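CrRbcX-IIa (Chlamydomonas reinhardtii, PDB 5BS1) is an RbcX-type chaperone that probably assists the assembly of Rubisco as a homodimer. Local coordinates at residues A74-R77 and L82-R85. Sequence-based numbering, arbitrary orientation.
Sequences AVMR and LALR
Ala83 presses its methyl group against the backbone of Met76, CB of Ala83 lying 3.5 Å from CA of Met76 and 3.6 Å from its CB. With no larger side chain between them, helices 69-78 and 80-96 come very close here: the CA atoms of Met76 and Ala83 are 4.9 Å apart. Met76, present as selenomethionine, meets the methyl with the root of its chain, CG still within 4.0 Å of Ala83 CB. Its CG stands anti to the backbone N (chi1 -170°) and the next bond is extended too, which carries the selenium past Ala83, and a bend at the last torsion turns the terminal methyl off from helix 80-96. Met76 also packs on Ala121 of the second subunit and Leu84 on Met118 of that chain, so these two side chains lie at the subunit interface.

Val75 meets Ala83 from a second direction, about a right angle from Met76. One branch does all the touching: CG1, set anti to the backbone N, reaches over to Ala83 CB at 4.1 Å. The Val75 and Leu82 side chains cross at about a right angle. CG1 of Val75 meets CD2 of Leu82 at 3.8 Å and, slightly farther off, its CG. Leu82 also lies on Leu55 and Val33, and Val75 on Phe58, which ties the pair to helices 46-59 and 13-38. No hydrogen bond links the two segments; the side-chain contacts are apolar and largely buried. Helix 69-78 folds back into helix 80-96 through a one-residue break at Asn79, whose OD1 accepts a hydrogen bond from Leu82 N, and Ala83 lets the two arms of this tight helical hairpin approach closely just beyond the turn, within the all-helical RbcX fold.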
loop_
_atom_site.group_PDB
_atom_site.type_symbol
_atom_site.label_atom_id
_atom_site.label_comp_id
_atom_site.label_asym_id
_atom_site.label_seq_id
_atom_site.Cartn_x
_atom_site.Cartn_y
_atom_site.Cartn_z
ATOM N N ALA A 74 -3.752 -11.446 -18.901
ATOM C CA ALA A 74 -4.270 -10.771 -20.113
ATOM C C ALA A 74 -3.146 -10.326 -21.028
ATOM O O ALA A 74 -3.222 -10.495 -22.250
ATOM C CB ALA A 74 -5.151 -9.610 -19.731
ATOM N N VAL A 75 -2.101 -9.746 -20.466
ATOM C CA VAL A 75 -0.948 -9.386 -21.262
ATOM C C VAL A 75 -0.343 -10.630 -21.931
ATOM O O VAL A 75 -0.025 -10.614 -23.114
ATOM C CB VAL A 75 0.143 -8.651 -20.444
ATOM C CG1 VAL A 75 1.349 -8.347 -21.294
ATOM C CG2 VAL A 75 -0.393 -7.361 -19.846
HETATM N N MSE A 76 -0.176 -11.704 -21.171
HETATM C CA MSE A 76 0.431 -12.923 -21.698
HETATM C C MSE A 76 -0.386 -13.494 -22.841
HETATM O O MSE A 76 0.205 -13.998 -23.787
HETATM C CB MSE A 76 0.674 -13.955 -20.592
HETATM C CG MSE A 76 1.538 -15.137 -21.082
HETATM SE SE MSE A 76 2.001 -16.220 -19.495
HETATM C CE MSE A 76 0.215 -16.919 -19.086
ATOM N N ARG A 77 -1.705 -13.403 -22.771
ATOM C CA ARG A 77 -2.554 -13.890 -23.879
ATOM C C ARG A 77 -2.303 -13.143 -25.164
ATOM O O ARG A 77 -2.411 -13.712 -26.244
ATOM C CB ARG A 77 -4.034 -13.810 -23.547
ATOM C CG ARG A 77 -4.514 -15.055 -22.835
ATOM C CD ARG A 77 -6.003 -15.117 -22.674
ATOM N NE ARG A 77 -6.315 -14.656 -21.331
ATOM C CZ ARG A 77 -6.811 -13.483 -20.958
ATOM N NH1 ARG A 77 -6.999 -13.291 -19.661
ATOM N NH2 ARG A 77 -7.140 -12.535 -21.824
ATOM N N LEU A 82 6.314 -10.038 -24.017
ATOM C CA LEU A 82 6.139 -8.831 -23.170
ATOM C C LEU A 82 5.817 -9.265 -21.725
ATOM O O LEU A 82 6.379 -8.705 -20.783
ATOM C CB LEU A 82 5.051 -7.961 -23.735
ATOM C CG LEU A 82 4.546 -6.784 -22.892
ATOM C CD1 LEU A 82 5.692 -5.827 -22.620
ATOM C CD2 LEU A 82 3.360 -6.111 -23.570
ATOM N N ALA A 83 4.897 -10.221 -21.568
ATOM C CA ALA A 83 4.568 -10.729 -20.233
ATOM C C ALA A 83 5.783 -11.302 -19.525
ATOM O O ALA A 83 5.998 -10.993 -18.343
ATOM C CB ALA A 83 3.463 -11.753 -20.284
ATOM N N LEU A 84 6.617 -12.078 -20.226
ATOM C CA LEU A 84 7.838 -12.599 -19.607
ATOM C C LEU A 84 8.726 -11.483 -19.092
ATOM O O LEU A 84 9.282 -11.570 -18.005
ATOM C CB LEU A 84 8.630 -13.489 -20.546
ATOM C CG LEU A 84 8.032 -14.827 -20.958
ATOM C CD1 LEU A 84 9.025 -15.551 -21.846
ATOM C CD2 LEU A 84 7.637 -15.694 -19.792
ATOM N N ARG A 85 8.880 -10.417 -19.882
ATOM C CA ARG A 85 9.701 -9.311 -19.465
ATOM C C ARG A 85 9.126 -8.573 -18.241
ATOM O O ARG A 85 9.865 -8.245 -17.322
ATOM C CB ARG A 85 9.891 -8.324 -20.623
ATOM C CG ARG A 85 10.730 -7.114 -20.271
ATOM C CD ARG A 85 12.149 -7.470 -19.894
ATOM N NE ARG A 85 12.922 -6.267 -19.593
ATOM C CZ ARG A 85 13.933 -6.209 -18.740
ATOM N NH1 ARG A 85 14.354 -7.303 -18.114
ATOM N NH2 ARG A 85 14.534 -5.052 -18.494
#